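Local coordinates for protein cytochrome c2 (Blastochloris viridis, PDB 1CO6) that carries electrons through a covalently attached heme c, serving as electron donor to oxidized bacteriochlorophyll in the photophosphorylation pathway of a purple bacterium, at residues 32-37 with 61-66; 68-73 with 79-84. All coordinates share one frame; numbering follows the deposited sequence.

Contact 1 of 2, residues 32-37 with 61-66; sequences NGLFGR and EVFREY. With HEC (heme c), chain B.
Phe63, on helix 60-68, swings its ring away from its own backbone N (chi1 172°), while Phe35 in the loop places its ring beside the backbone N, and the two meet edge-to-face. Phe35 presents the edge: CE1 lies 3.6 Å from CB of Phe63, and CZ sits over one face of the Phe63 ring, displaced toward the rim. The centroids are 5.3 Å apart with the planes at 82°, a T-shaped pair. Leu34 fills the corner between the pair and the heme. Its CD2 branch reaches CD1 of Phe63 at 3.9 Å and also lies over a face of the Phe35 ring, whereas CD1 of the same leucine packs on the heme methyl CMA. The far end of the Phe63 ring abuts the heme through its edge, CZ to the methyl CMB at 3.5 Å.

A type II turn from Leu34 to Arg37, closed by Arg37 N to Leu34 O, follows directly from the leucine. Arg37 then runs extended to a heme propionate, NH1 donating to O2A at 3.1 Å along a nearly straight line (172°). NH1 also bonds to Val30 O, so backbone and propionate together fix the guanidinium. The arrangement lines the heme crevice of a class I cytochrome c fold, where the loop and helix 60-68 meet at the porphyrin edge and an arginine holds a propionate, as in relatives.

Contact 2 of 2, residues 68-73 with 79-84; sequences RDPKAK and MIFAGV. With HEC (heme c), chain B.
The backbones come closest where Arg68 faces Gly83, with CA atoms 4.6 Å apart, and no direct hydrogen bond joins the two segments. Val84 O is buried here without a hydrogen-bond partner in the model; what it receives from Arg68 is a CA-H...O contact (CA to O 3.3 Å, 155° at the hydrogen). Gly83, at positive phi (106°), brings its CA against the Arg68 carbonyl and Pro70 CD.

Pro70, at the start of helix 70-73, is the main apolar wedge. Its CG touches the methyl CE of Met79 at 3.9 Å and meets the Phe81 ring at its edge. Met79 sends CG anti to its backbone N (chi1 -178°) and stays extended through chi2, bringing SD to the heme iron at 2.3 Å; the twist about CG-SD then sets the methyl CE, which lies against Pro70 CG. Phe81 lays one face over the meso carbon CHC of the heme, with CZ 3.5 Å from CBB, and Val84 CG2 touches the same heme atom. A water bridges the segments, donating to Phe81 O at 2.9 Å and accepting from Lys71 N; its bond to Asp69 OD2 is weak. Asp69 is the N-cap residue, and its OD2 also accepts a weak capping bond from Ala72 N.

His17 binds the iron too, completing the axial pair with Met79. A neutral thioether ligand in a largely buried pocket would be expected to favour ferrous iron and so raise the reduction potential.

In the fold
Contact 1 closes along the chain before contact 2 opens, and helix 60-68, which supplies residues 61-66, leads directly into helix 70-73. The centres of contacts 1 and 2 are about 14 Å apart, yet both touch the heme: contact 1 borders one edge of it and a propionate, whereas contact 2 supplies the axial sulfur. Tyr66 joins them, its OH lying 3.1 Å from Met79 SD, with its ring also edge-to-face with Trp58. A second junction lies farther from the iron, where Glu65 CG packs 3.8 Å from Lys73 CE. Helix 87-98 backs both contacts, touching Phe63 through Ile94 and Val84 through Val90.

Contact 1 of 2, residues 32-37 with 61-66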
ATOM      1  N   ASN A  32       4.355  -3.816  -4.939  1.00 13.39           N
ATOM      2  CA  ASN A  32       5.729  -4.394  -4.851  1.00 14.23           C
ATOM      3  C   ASN A  32       6.654  -3.181  -4.615  1.00 13.07           C
ATOM      4  O   ASN A  32       6.434  -2.116  -5.228  1.00 14.87           O
ATOM      5  CB  ASN A  32       6.130  -5.030  -6.182  1.00 14.85           C
ATOM      6  CG  ASN A  32       5.461  -6.386  -6.349  1.00 18.48           C
ATOM      7  OD1 ASN A  32       5.264  -7.088  -5.347  1.00 18.93           O
ATOM      8  ND2 ASN A  32       5.135  -6.680  -7.607  1.00 19.12           N
ATOM      9  N   GLY A  33       7.650  -3.374  -3.783  1.00 13.31           N
ATOM     10  CA  GLY A  33       8.605  -2.323  -3.420  1.00 13.20           C
ATOM     11  C   GLY A  33       7.939  -1.068  -2.895  1.00 14.30           C
ATOM     12  O   GLY A  33       8.370   0.051  -3.215  1.00 12.88           O
ATOM     13  N   LEU A  34       6.909  -1.154  -2.080  1.00 13.84           N
ATOM     14  CA  LEU A  34       6.247   0.024  -1.560  1.00 14.51           C
ATOM     15  C   LEU A  34       7.092   0.888  -0.613  1.00 15.44           C
ATOM     16  O   LEU A  34       7.147   2.140  -0.833  1.00 15.40           O
ATOM     17  CB  LEU A  34       4.889  -0.386  -0.904  1.00 13.93           C
ATOM     18  CG  LEU A  34       4.220   0.800  -0.229  1.00 15.29           C
ATOM     19  CD1 LEU A  34       3.558   1.783  -1.223  1.00 15.11           C
ATOM     20  CD2 LEU A  34       3.155   0.255   0.716  1.00 13.88           C
ATOM     21  N   PHE A  35       7.690   0.300   0.431  1.00 14.82           N
ATOM     22  CA  PHE A  35       8.411   1.156   1.415  1.00 14.94           C
ATOM     23  C   PHE A  35       9.640   1.826   0.823  1.00 16.16           C
ATOM     24  O   PHE A  35      10.455   1.112   0.248  1.00 14.89           O
ATOM     25  CB  PHE A  35       8.671   0.366   2.715  1.00 17.27           C
ATOM     26  CG  PHE A  35       7.345  -0.076   3.317  1.00 18.04           C
ATOM     27  CD1 PHE A  35       6.503   0.880   3.870  1.00 18.84           C
ATOM     28  CD2 PHE A  35       6.994  -1.426   3.295  1.00 18.35           C
ATOM     29  CE1 PHE A  35       5.272   0.494   4.396  1.00 20.46           C
ATOM     30  CE2 PHE A  35       5.744  -1.843   3.825  1.00 19.45           C
ATOM     31  CZ  PHE A  35       4.906  -0.863   4.355  1.00 19.58           C
ATOM     32  N   GLY A  36       9.717   3.134   1.027  1.00 15.46           N
ATOM     33  CA  GLY A  36      10.842   3.952   0.537  1.00 15.75           C
ATOM     34  C   GLY A  36      10.471   4.681  -0.718  1.00 15.83           C
ATOM     35  O   GLY A  36      11.132   5.677  -1.075  1.00 16.48           O
ATOM     36  N   ARG A  37       9.411   4.189  -1.387  1.00 17.09           N
ATOM     37  CA  ARG A  37       9.017   4.855  -2.671  1.00 16.41           C
ATOM     38  C   ARG A  37       8.210   6.132  -2.428  1.00 16.23           C
ATOM     39  O   ARG A  37       7.525   6.271  -1.392  1.00 14.11           O
ATOM     40  CB  ARG A  37       8.410   3.797  -3.566  1.00 17.74           C
ATOM     41  CG  ARG A  37       6.906   3.671  -3.723  1.00 19.60           C
ATOM     42  CD  ARG A  37       6.655   2.701  -4.910  1.00 19.31           C
ATOM     43  NE  ARG A  37       5.204   2.599  -4.997  1.00 20.89           N
ATOM     44  CZ  ARG A  37       4.443   1.494  -5.132  1.00 20.69           C
ATOM     45  NH1 ARG A  37       3.093   1.582  -5.182  1.00 19.25           N
ATOM     46  NH2 ARG A  37       4.982   0.273  -5.206  1.00 19.42           N
ATOM     47  N   GLU A  61       6.058   4.466   9.260  1.00 20.14           N
ATOM     48  CA  GLU A  61       5.247   5.356  10.139  1.00 21.32           C
ATOM     49  C   GLU A  61       4.150   6.072   9.353  1.00 18.91           C
ATOM     50  O   GLU A  61       2.978   6.128   9.787  1.00 17.67           O
ATOM     51  CB  GLU A  61       6.219   6.290  10.821  1.00 25.55           C
ATOM     52  CG  GLU A  61       5.963   7.525  11.622  1.00 33.89           C
ATOM     53  CD  GLU A  61       7.073   8.548  11.707  1.00 37.85           C
ATOM     54  OE1 GLU A  61       7.497   9.149  12.700  1.00 40.40           O
ATOM     55  OE2 GLU A  61       7.581   8.757  10.563  1.00 40.80           O
ATOM     56  N   VAL A  62       4.535   6.606   8.192  1.00 17.23           N
ATOM     57  CA  VAL A  62       3.565   7.280   7.295  1.00 18.02           C
ATOM     58  C   VAL A  62       2.543   6.243   6.773  1.00 16.31           C
ATOM     59  O   VAL A  62       1.322   6.605   6.741  1.00 16.60           O
ATOM     60  CB  VAL A  62       4.254   8.051   6.151  1.00 19.31           C
ATOM     61  CG1 VAL A  62       3.206   8.551   5.138  1.00 20.12           C
ATOM     62  CG2 VAL A  62       5.161   9.173   6.666  1.00 20.92           C
ATOM     63  N   PHE A  63       2.979   5.036   6.441  1.00 15.40           N
ATOM     64  CA  PHE A  63       1.997   4.016   5.966  1.00 15.11           C
ATOM     65  C   PHE A  63       0.963   3.736   7.066  1.00 14.90           C
ATOM     66  O   PHE A  63      -0.245   3.609   6.873  1.00 15.57           O
ATOM     67  CB  PHE A  63       2.694   2.737   5.509  1.00 17.12           C
ATOM     68  CG  PHE A  63       1.798   1.572   5.177  1.00 15.55           C
ATOM     69  CD1 PHE A  63       1.250   1.510   3.878  1.00 16.50           C
ATOM     70  CD2 PHE A  63       1.498   0.580   6.084  1.00 16.45           C
ATOM     71  CE1 PHE A  63       0.426   0.426   3.499  1.00 16.80           C
ATOM     72  CE2 PHE A  63       0.629  -0.485   5.760  1.00 16.74           C
ATOM     73  CZ  PHE A  63       0.126  -0.556   4.448  1.00 18.11           C
ATOM     74  N   ARG A  64       1.483   3.641   8.264  1.00 16.23           N
ATOM     75  CA  ARG A  64       0.702   3.356   9.481  1.00 18.53           C
ATOM     76  C   ARG A  64      -0.385   4.393   9.656  1.00 18.13           C
ATOM     77  O   ARG A  64      -1.561   4.038   9.926  1.00 19.38           O
ATOM     78  CB  ARG A  64       1.652   3.276  10.685  1.00 21.30           C
ATOM     79  CG  ARG A  64       1.040   2.735  11.949  1.00 25.31           C
ATOM     80  CD  ARG A  64       2.026   2.358  12.982  1.00 28.57           C
ATOM     81  NE  ARG A  64       2.729   1.105  12.829  1.00 30.31           N
ATOM     82  CZ  ARG A  64       2.198  -0.098  13.113  1.00 30.43           C
ATOM     83  NH1 ARG A  64       0.945  -0.348  13.528  1.00 31.46           N
ATOM     84  NH2 ARG A  64       3.043  -1.122  13.040  1.00 29.69           N
ATOM     85  N   GLU A  65      -0.006   5.667   9.575  1.00 18.56           N
ATOM     86  CA  GLU A  65      -1.008   6.739   9.736  1.00 18.78           C
ATOM     87  C   GLU A  65      -2.006   6.764   8.578  1.00 17.35           C
ATOM     88  O   GLU A  65      -3.232   6.991   8.752  1.00 18.00           O
ATOM     89  CB  GLU A  65      -0.450   8.141   9.921  1.00 21.29           C
ATOM     90  CG  GLU A  65       0.872   8.517   9.324  1.00 29.83           C
ATOM     91  CD  GLU A  65       1.647   9.619   9.986  1.00 33.30           C
ATOM     92  OE1 GLU A  65       2.601  10.216   9.515  1.00 35.84           O
ATOM     93  OE2 GLU A  65       1.228   9.873  11.144  1.00 36.52           O
ATOM     94  N   TYR A  66      -1.532   6.564   7.363  1.00 15.21           N
ATOM     95  CA  TYR A  66      -2.390   6.571   6.183  1.00 13.42           C
ATOM     96  C   TYR A  66      -3.407   5.472   6.220  1.00 12.52           C
ATOM     97  O   TYR A  66      -4.597   5.665   6.000  1.00 13.14           O
ATOM     98  CB  TYR A  66      -1.535   6.415   4.903  1.00 12.72           C
ATOM     99  CG  TYR A  66      -2.262   6.174   3.614  1.00 13.75           C
ATOM    100  CD1 TYR A  66      -2.321   4.892   3.047  1.00 14.22           C
ATOM    101  CD2 TYR A  66      -2.913   7.243   2.958  1.00 12.54           C
ATOM    102  CE1 TYR A  66      -2.973   4.665   1.837  1.00 14.33           C
ATOM    103  CE2 TYR A  66      -3.569   7.029   1.718  1.00 12.19           C
ATOM    104  CZ  TYR A  66      -3.606   5.741   1.205  1.00 15.20           C
ATOM    105  OH  TYR A  66      -4.217   5.549   0.012  1.00 16.41           O
TER
HETATM  106 FE   HEC B 108      -5.046   1.185  -1.932  1.00 10.84          FE
HETATM  107  CHA HEC B 108      -3.420   3.658  -3.493  1.00 11.47           C
HETATM  108  CHB HEC B 108      -2.315   0.590   0.051  1.00 12.47           C
HETATM  109  CHC HEC B 108      -6.840  -1.191  -0.148  1.00 12.38           C
HETATM  110  CHD HEC B 108      -7.648   1.436  -4.197  1.00 12.95           C
HETATM  111  NA  HEC B 108      -3.190   1.965  -1.769  1.00 13.11           N
HETATM  112  C1A HEC B 108      -2.727   3.105  -2.417  1.00 13.13           C
HETATM  113  C2A HEC B 108      -1.466   3.491  -1.848  1.00 13.31           C
HETATM  114  C3A HEC B 108      -1.182   2.634  -0.858  1.00 13.78           C
HETATM  115  C4A HEC B 108      -2.256   1.668  -0.770  1.00 13.24           C
HETATM  116  CMA HEC B 108       0.048   2.620   0.081  1.00 12.50           C
HETATM  117  CAA HEC B 108      -0.560   4.645  -2.384  1.00 13.48           C
HETATM  118  CBA HEC B 108       0.256   4.069  -3.579  1.00 13.37           C
HETATM  119  CGA HEC B 108       1.271   4.972  -4.237  1.00 13.84           C
HETATM  120  O1A HEC B 108       1.418   6.089  -3.770  1.00 13.59           O
HETATM  121  O2A HEC B 108       1.861   4.456  -5.220  1.00 15.09           O
HETATM  122  NB  HEC B 108      -4.657  -0.047  -0.409  1.00 12.78           N
HETATM  123  C1B HEC B 108      -3.422  -0.178   0.239  1.00 12.58           C
HETATM  124  C2B HEC B 108      -3.552  -1.203   1.245  1.00 13.96           C
HETATM  125  C3B HEC B 108      -4.806  -1.664   1.218  1.00 13.05           C
HETATM  126  C4B HEC B 108      -5.512  -0.981   0.176  1.00 13.69           C
HETATM  127  CMB HEC B 108      -2.371  -1.604   2.155  1.00 12.79           C
HETATM  128  CAB HEC B 108      -5.367  -2.812   2.123  1.00 13.20           C
HETATM  129  CBB HEC B 108      -5.559  -2.448   3.474  1.00 13.78           C
HETATM  130  NC  HEC B 108      -6.874   0.315  -2.136  1.00 13.07           N
HETATM  131  C1C HEC B 108      -7.417  -0.624  -1.289  1.00 13.26           C
HETATM  132  C2C HEC B 108      -8.733  -0.973  -1.793  1.00 14.37           C
HETATM  133  C3C HEC B 108      -8.978  -0.228  -2.877  1.00 14.49           C
HETATM  134  C4C HEC B 108      -7.806   0.566  -3.136  1.00 13.29           C
HETATM  135  CMC HEC B 108      -9.670  -1.987  -1.104  1.00 13.51           C
HETATM  136  CAC HEC B 108     -10.260  -0.315  -3.804  1.00 13.78           C
HETATM  137  CBC HEC B 108     -11.544  -0.118  -3.269  1.00 13.67           C
HETATM  138  ND  HEC B 108      -5.423   2.301  -3.561  1.00 13.39           N
HETATM  139  C1D HEC B 108      -6.589   2.303  -4.329  1.00 12.37           C
HETATM  140  C2D HEC B 108      -6.491   3.393  -5.303  1.00 13.42           C
HETATM  141  C3D HEC B 108      -5.313   3.993  -5.125  1.00 12.88           C
HETATM  142  C4D HEC B 108      -4.648   3.343  -4.029  1.00 11.54           C
HETATM  143  CMD HEC B 108      -7.611   3.706  -6.329  1.00 11.46           C
HETATM  144  CAD HEC B 108      -4.759   5.250  -5.847  1.00 12.45           C
HETATM  145  CBD HEC B 108      -5.054   6.527  -4.996  1.00 12.22           C
HETATM  146  CGD HEC B 108      -5.022   7.816  -5.797  1.00 12.80           C
HETATM  147  O1D HEC B 108      -5.553   8.758  -5.134  1.00 13.86           O
HETATM  148  O2D HEC B 108      -4.511   7.876  -6.941  1.00 14.03           O

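Contact 2 of 2, residues 68-73 with 79-84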
ATOM      1  N   ARG A  68      -4.805   3.769   8.620  1.00 15.59           N
ATOM      2  CA  ARG A  68      -5.884   3.869   9.587  1.00 18.86           C
ATOM      3  C   ARG A  68      -7.035   4.717   9.010  1.00 18.98           C
ATOM      4  O   ARG A  68      -8.179   4.441   9.395  1.00 18.79           O
ATOM      5  CB  ARG A  68      -5.433   4.554  10.891  1.00 24.75           C
ATOM      6  CG  ARG A  68      -4.234   3.959  11.605  1.00 32.58           C
ATOM      7  CD  ARG A  68      -4.369   2.486  11.787  1.00 38.20           C
ATOM      8  NE  ARG A  68      -3.538   1.878  12.826  1.00 42.14           N
ATOM      9  CZ  ARG A  68      -2.214   1.721  12.642  1.00 43.60           C
ATOM     10  NH1 ARG A  68      -1.685   2.131  11.488  1.00 44.14           N
ATOM     11  NH2 ARG A  68      -1.454   1.169  13.588  1.00 43.47           N
ATOM     12  N   ASP A  69      -6.716   5.682   8.176  1.00 18.38           N
ATOM     13  CA  ASP A  69      -7.736   6.579   7.607  1.00 19.15           C
ATOM     14  C   ASP A  69      -7.187   7.321   6.378  1.00 16.66           C
ATOM     15  O   ASP A  69      -6.704   8.439   6.535  1.00 15.95           O
ATOM     16  CB  ASP A  69      -8.207   7.588   8.653  1.00 21.96           C
ATOM     17  CG  ASP A  69      -9.402   8.414   8.200  1.00 26.13           C
ATOM     18  OD1 ASP A  69      -9.951   9.043   9.139  1.00 27.61           O
ATOM     19  OD2 ASP A  69      -9.847   8.487   7.019  1.00 25.49           O
ATOM     20  N   PRO A  70      -7.283   6.677   5.235  1.00 15.90           N
ATOM     21  CA  PRO A  70      -6.722   7.237   4.027  1.00 16.96           C
ATOM     22  C   PRO A  70      -7.145   8.650   3.704  1.00 18.74           C
ATOM     23  O   PRO A  70      -6.213   9.444   3.353  1.00 18.34           O
ATOM     24  CB  PRO A  70      -7.023   6.182   2.945  1.00 17.31           C
ATOM     25  CG  PRO A  70      -7.325   4.899   3.660  1.00 16.22           C
ATOM     26  CD  PRO A  70      -7.826   5.319   5.028  1.00 15.22           C
ATOM     27  N   LYS A  71      -8.448   8.928   3.791  1.00 20.51           N
ATOM     28  CA  LYS A  71      -8.985  10.239   3.441  1.00 23.62           C
ATOM     29  C   LYS A  71      -8.476  11.345   4.351  1.00 24.05           C
ATOM     30  O   LYS A  71      -8.375  12.489   3.881  1.00 24.56           O
ATOM     31  CB  LYS A  71     -10.499  10.349   3.266  1.00 28.69           C
ATOM     32  CG  LYS A  71     -11.299  10.076   4.539  1.00 35.10           C
ATOM     33  CD  LYS A  71     -12.406  11.097   4.804  1.00 39.26           C
ATOM     34  CE  LYS A  71     -13.824  10.599   4.689  1.00 40.87           C
ATOM     35  NZ  LYS A  71     -14.766  11.761   4.596  1.00 44.33           N
ATOM     36  N   ALA A  72      -8.125  11.002   5.571  1.00 23.77           N
ATOM     37  CA  ALA A  72      -7.585  11.988   6.513  1.00 24.27           C
ATOM     38  C   ALA A  72      -6.183  12.421   6.101  1.00 23.79           C
ATOM     39  O   ALA A  72      -5.780  13.593   6.225  1.00 24.23           O
ATOM     40  CB  ALA A  72      -7.619  11.418   7.929  1.00 22.39           C
ATOM     41  N   LYS A  73      -5.381  11.530   5.566  1.00 22.78           N
ATOM     42  CA  LYS A  73      -4.009  11.765   5.158  1.00 23.65           C
ATOM     43  C   LYS A  73      -3.805  12.349   3.760  1.00 22.21           C
ATOM     44  O   LYS A  73      -2.862  13.085   3.435  1.00 21.86           O
ATOM     45  CB  LYS A  73      -3.283  10.398   5.179  1.00 27.38           C
ATOM     46  CG  LYS A  73      -2.142  10.302   6.168  1.00 30.76           C
ATOM     47  CD  LYS A  73      -0.912  11.089   5.708  1.00 30.69           C
ATOM     48  CE  LYS A  73       0.002  11.277   6.909  1.00 31.49           C
ATOM     49  NZ  LYS A  73       1.195  12.083   6.535  1.00 32.34           N
ATOM     50  N   MET A  79      -8.692   6.300  -3.401  1.00 14.04           N
ATOM     51  CA  MET A  79      -8.720   5.127  -2.540  1.00 13.33           C
ATOM     52  C   MET A  79      -9.815   5.287  -1.516  1.00 12.12           C
ATOM     53  O   MET A  79      -9.576   5.711  -0.365  1.00 13.62           O
ATOM     54  CB  MET A  79      -7.345   4.785  -1.937  1.00 12.48           C
ATOM     55  CG  MET A  79      -7.464   3.512  -1.089  1.00 10.74           C
ATOM     56  SD  MET A  79      -5.774   2.926  -0.641  1.00 10.59           S
ATOM     57  CE  MET A  79      -6.220   2.253   0.970  1.00  9.69           C
ATOM     58  N   ILE A  80     -11.058   4.926  -1.919  1.00 13.01           N
ATOM     59  CA  ILE A  80     -12.240   5.038  -1.024  1.00 13.15           C
ATOM     60  C   ILE A  80     -12.329   3.716  -0.266  1.00 14.79           C
ATOM     61  O   ILE A  80     -12.830   2.716  -0.772  1.00 15.24           O
ATOM     62  CB  ILE A  80     -13.536   5.477  -1.762  1.00 15.76           C
ATOM     63  CG1 ILE A  80     -13.288   6.827  -2.542  1.00 16.93           C
ATOM     64  CG2 ILE A  80     -14.727   5.595  -0.776  1.00 16.45           C
ATOM     65  CD1 ILE A  80     -14.134   6.866  -3.883  1.00 20.29           C
ATOM     66  N   PHE A  81     -11.780   3.773   0.938  1.00 16.72           N
ATOM     67  CA  PHE A  81     -11.600   2.586   1.815  1.00 15.90           C
ATOM     68  C   PHE A  81     -11.599   3.092   3.234  1.00 16.38           C
ATOM     69  O   PHE A  81     -10.915   4.109   3.464  1.00 16.26           O
ATOM     70  CB  PHE A  81     -10.277   1.945   1.358  1.00 17.45           C
ATOM     71  CG  PHE A  81      -9.740   0.832   2.202  1.00 18.45           C
ATOM     72  CD1 PHE A  81     -10.346  -0.433   2.089  1.00 19.35           C
ATOM     73  CD2 PHE A  81      -8.708   1.013   3.122  1.00 18.06           C
ATOM     74  CE1 PHE A  81      -9.896  -1.494   2.873  1.00 19.91           C
ATOM     75  CE2 PHE A  81      -8.251  -0.056   3.906  1.00 19.82           C
ATOM     76  CZ  PHE A  81      -8.863  -1.311   3.771  1.00 18.89           C
ATOM     77  N   ALA A  82     -12.322   2.460   4.116  1.00 17.97           N
ATOM     78  CA  ALA A  82     -12.465   2.925   5.499  1.00 19.05           C
ATOM     79  C   ALA A  82     -11.162   2.931   6.277  1.00 20.82           C
ATOM     80  O   ALA A  82     -11.074   3.799   7.165  1.00 22.80           O
ATOM     81  CB  ALA A  82     -13.501   2.131   6.238  1.00 19.91           C
ATOM     82  N   GLY A  83     -10.241   2.069   5.950  1.00 21.13           N
ATOM     83  CA  GLY A  83      -8.926   1.995   6.626  1.00 21.71           C
ATOM     84  C   GLY A  83      -8.888   0.756   7.542  1.00 21.61           C
ATOM     85  O   GLY A  83      -9.894   0.030   7.705  1.00 22.30           O
ATOM     86  N   VAL A  84      -7.707   0.511   8.063  1.00 21.36           N
ATOM     87  CA  VAL A  84      -7.461  -0.637   8.978  1.00 21.67           C
ATOM     88  C   VAL A  84      -7.129   0.031  10.325  1.00 22.90           C
ATOM     89  O   VAL A  84      -6.108   0.674  10.510  1.00 23.85           O
ATOM     90  CB  VAL A  84      -6.485  -1.653   8.424  1.00 21.52           C
ATOM     91  CG1 VAL A  84      -6.272  -2.890   9.346  1.00 19.84           C
ATOM     92  CG2 VAL A  84      -6.788  -2.165   7.009  1.00 20.06           C
TER
HETATM   93 FE   HEC B 108      -5.046   1.185  -1.932  1.00 10.84          FE
HETATM   94  CHA HEC B 108      -3.420   3.658  -3.493  1.00 11.47           C
HETATM   95  CHB HEC B 108      -2.315   0.590   0.051  1.00 12.47           C
HETATM   96  CHC HEC B 108      -6.840  -1.191  -0.148  1.00 12.38           C
HETATM   97  CHD HEC B 108      -7.648   1.436  -4.197  1.00 12.95           C
HETATM   98  NA  HEC B 108      -3.190   1.965  -1.769  1.00 13.11           N
HETATM   99  C1A HEC B 108      -2.727   3.105  -2.417  1.00 13.13           C
HETATM  100  C2A HEC B 108      -1.466   3.491  -1.848  1.00 13.31           C
HETATM  101  C3A HEC B 108      -1.182   2.634  -0.858  1.00 13.78           C
HETATM  102  C4A HEC B 108      -2.256   1.668  -0.770  1.00 13.24           C
HETATM  103  CMA HEC B 108       0.048   2.620   0.081  1.00 12.50           C
HETATM  104  CAA HEC B 108      -0.560   4.645  -2.384  1.00 13.48           C
HETATM  105  CBA HEC B 108       0.256   4.069  -3.579  1.00 13.37           C
HETATM  106  CGA HEC B 108       1.271   4.972  -4.237  1.00 13.84           C
HETATM  107  O1A HEC B 108       1.418   6.089  -3.770  1.00 13.59           O
HETATM  108  O2A HEC B 108       1.861   4.456  -5.220  1.00 15.09           O
HETATM  109  NB  HEC B 108      -4.657  -0.047  -0.409  1.00 12.78           N
HETATM  110  C1B HEC B 108      -3.422  -0.178   0.239  1.00 12.58           C
HETATM  111  C2B HEC B 108      -3.552  -1.203   1.245  1.00 13.96           C
HETATM  112  C3B HEC B 108      -4.806  -1.664   1.218  1.00 13.05           C
HETATM  113  C4B HEC B 108      -5.512  -0.981   0.176  1.00 13.69           C
HETATM  114  CMB HEC B 108      -2.371  -1.604   2.155  1.00 12.79           C
HETATM  115  CAB HEC B 108      -5.367  -2.812   2.123  1.00 13.20           C
HETATM  116  CBB HEC B 108      -5.559  -2.448   3.474  1.00 13.78           C
HETATM  117  NC  HEC B 108      -6.874   0.315  -2.136  1.00 13.07           N
HETATM  118  C1C HEC B 108      -7.417  -0.624  -1.289  1.00 13.26           C
HETATM  119  C2C HEC B 108      -8.733  -0.973  -1.793  1.00 14.37           C
HETATM  120  C3C HEC B 108      -8.978  -0.228  -2.877  1.00 14.49           C
HETATM  121  C4C HEC B 108      -7.806   0.566  -3.136  1.00 13.29           C
HETATM  122  CMC HEC B 108      -9.670  -1.987  -1.104  1.00 13.51           C
HETATM  123  CAC HEC B 108     -10.260  -0.315  -3.804  1.00 13.78           C
HETATM  124  CBC HEC B 108     -11.544  -0.118  -3.269  1.00 13.67           C
HETATM  125  ND  HEC B 108      -5.423   2.301  -3.561  1.00 13.39           N
HETATM  126  C1D HEC B 108      -6.589   2.303  -4.329  1.00 12.37           C
HETATM  127  C2D HEC B 108      -6.491   3.393  -5.303  1.00 13.42           C
HETATM  128  C3D HEC B 108      -5.313   3.993  -5.125  1.00 12.88           C
HETATM  129  C4D HEC B 108      -4.648   3.343  -4.029  1.00 11.54           C
HETATM  130  CMD HEC B 108      -7.611   3.706  -6.329  1.00 11.46           C
HETATM  131  CAD HEC B 108      -4.759   5.250  -5.847  1.00 12.45           C
HETATM  132  CBD HEC B 108      -5.054   6.527  -4.996  1.00 12.22           C
HETATM  133  CGD HEC B 108      -5.022   7.816  -5.797  1.00 12.80           C
HETATM  134  O1D HEC B 108      -5.553   8.758  -5.134  1.00 13.86           O
HETATM  135  O2D HEC B 108      -4.511   7.876  -6.941  1.00 14.03           O
HETATM  136  O   HOH W   1     -10.836   6.883   4.183  1.00 30.22           O